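Hypothetical protein MJ1247 (Methanocaldococcus jannaschii, PDB 1JEO) catalyses the interconversion of 3-hexulose 6-phosphate and fructose 6-phosphate as a homotetrameric sugar isomerase of the SIS family. Local coordinates at residues A[22-25]-A[26-29]. Numbering follows the deposited sequence. Where two conformers were deposited one is given.
Sequences TNDE and WKNK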
loop_
_atom_site.group_PDB
_atom_site.type_symbol
_atom_site.label_atom_id
_atom_site.label_comp_id
_atom_site.label_asym_id
_atom_site.label_seq_id
_atom_site.Cartn_x
_atom_site.Cartn_y
_atom_site.Cartn_z
ATOM N N THR A 22 -15.262 5.860 9.623
ATOM C CA THR A 22 -16.374 6.771 9.921
ATOM C C THR A 22 -16.914 7.660 8.798
ATOM O O THR A 22 -18.128 7.883 8.721
ATOM C CB THR A 22 -16.052 7.663 11.155
ATOM O OG1 THR A 22 -14.895 8.464 10.891
ATOM C CG2 THR A 22 -15.792 6.802 12.392
ATOM N N ASN A 23 -16.017 8.158 7.946
ATOM C CA ASN A 23 -16.379 9.031 6.825
ATOM C C ASN A 23 -16.574 8.231 5.538
ATOM O O ASN A 23 -15.700 7.453 5.147
ATOM C CB ASN A 23 -15.308 10.113 6.623
ATOM C CG ASN A 23 -15.256 11.118 7.769
ATOM O OD1 ASN A 23 -15.329 12.327 7.548
ATOM N ND2 ASN A 23 -15.120 10.623 8.995
ATOM N N ASP A 24 -17.717 8.453 4.881
ATOM C CA ASP A 24 -18.100 7.761 3.629
ATOM C C ASP A 24 -17.164 7.856 2.417
ATOM O O ASP A 24 -16.974 6.868 1.705
ATOM C CB ASP A 24 -19.515 8.185 3.200
ATOM C CG ASP A 24 -20.620 7.493 3.998
ATOM O OD1 ASP A 24 -20.333 6.593 4.823
ATOM O OD2 ASP A 24 -21.797 7.848 3.781
ATOM N N GLU A 25 -16.575 9.033 2.206
ATOM C CA GLU A 25 -15.648 9.268 1.091
ATOM C C GLU A 25 -14.323 8.521 1.246
ATOM O O GLU A 25 -13.721 8.094 0.258
ATOM C CB GLU A 25 -15.403 10.772 0.884
ATOM C CG GLU A 25 -15.240 11.580 2.171
ATOM C CD GLU A 25 -14.677 12.981 1.966
ATOM O OE1 GLU A 25 -14.453 13.400 0.809
ATOM O OE2 GLU A 25 -14.465 13.674 2.984
ATOM N N TRP A 26 -13.912 8.321 2.497
ATOM C CA TRP A 26 -12.672 7.617 2.804
ATOM C C TRP A 26 -12.887 6.115 2.913
ATOM O O TRP A 26 -12.012 5.340 2.540
ATOM C CB TRP A 26 -12.026 8.181 4.069
ATOM C CG TRP A 26 -11.552 9.590 3.902
ATOM C CD1 TRP A 26 -12.246 10.726 4.202
ATOM C CD2 TRP A 26 -10.297 10.017 3.357
ATOM N NE1 TRP A 26 -11.512 11.839 3.870
ATOM C CE2 TRP A 26 -10.311 11.439 3.350
ATOM C CE3 TRP A 26 -9.159 9.340 2.868
ATOM C CZ2 TRP A 26 -9.220 12.208 2.868
ATOM C CZ3 TRP A 26 -8.067 10.103 2.386
ATOM C CH2 TRP A 26 -8.113 11.528 2.392
ATOM N N LYS A 27 -14.086 5.719 3.355
ATOM C CA LYS A 27 -14.484 4.311 3.489
ATOM C C LYS A 27 -14.551 3.701 2.085
ATOM O O LYS A 27 -14.209 2.532 1.891
ATOM C CB LYS A 27 -15.863 4.209 4.150
ATOM C CG LYS A 27 -16.216 2.830 4.721
ATOM C CD LYS A 27 -17.734 2.591 4.799
ATOM C CE LYS A 27 -18.473 3.582 5.706
ATOM N NZ LYS A 27 -18.035 3.499 7.123
ATOM N N ASN A 28 -14.952 4.529 1.116
ATOM C CA ASN A 28 -15.067 4.142 -0.287
ATOM C C ASN A 28 -13.689 3.823 -0.872
ATOM O O ASN A 28 -13.562 2.890 -1.657
ATOM C CB ASN A 28 -15.756 5.248 -1.100
ATOM C CG ASN A 28 -15.866 4.910 -2.582
ATOM O OD1 ASN A 28 -15.191 5.517 -3.416
ATOM N ND2 ASN A 28 -16.671 3.906 -2.906
ATOM N N LYS A 29 -12.675 4.595 -0.473
ATOM C CA LYS A 29 -11.296 4.388 -0.935
ATOM C C LYS A 29 -10.747 3.052 -0.422
ATOM O O LYS A 29 -10.118 2.304 -1.178
ATOM C CB LYS A 29 -10.391 5.548 -0.498
ATOM C CG LYS A 29 -10.673 6.865 -1.214
ATOM C CD LYS A 29 -9.680 7.942 -0.810
ATOM C CE LYS A 29 -9.939 9.262 -1.525
ATOM N NZ LYS A 29 -9.675 9.197 -2.993
HETATM O O HOH W 1 -13.984 7.853 -2.465
#
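Asn23 O opens the helix 24-39 by taking the amide of Lys27 (N to O 3.0 Å), plus a weak, bent bond from Trp26 N, and Asp24 O takes Asn28 N one residue on. Asn23 is thus the N-cap residue by position, but its side chain makes no capping bond; in one of its two conformers ND2 donates to Thr22 OG1 at 2.9 Å, with that hydroxyl oxygen in the plane of the amide. Glu25 and Trp26 run side by side off the first turn. With chi1 at 41°, Glu25 CG is wedged between its own N and carbonyl carbon, and the extended chain then carries the carboxylate along the pyrrole part of the indole, OE2 standing 3.6 Å from Trp26 NE1. Carboxylate and ring planes are 65° apart, and no hydrogen bond is made. Asn23 CB meets the same ring at its edge, 4.0 Å from CD1, while Lys19, from the preceding helix 19-22, makes a cation-pi contact with it. Replacing the indole of Trp26 by an alanine side chain is likely to deprive the Lys19 ammonium of its aromatic partner and leave the Glu25 chain free to swing. Lys27, bent at chi3 and chi4, curls beside Asp24, CE 3.6 Å from OD1. Lys29 leans CG on Glu25 O and sends NZ to Thr129 O. A water donates to Glu25 O and to Asn28 OD1, linking the two. Away from the probable substrate site, this exposed helix start is tied by main-chain bonds, its side chains meeting mostly by van der Waals contact; Asp24 OD1 and Lys27 NZ, 4.5 Å apart and beyond a salt bridge, probably attract each other loosely.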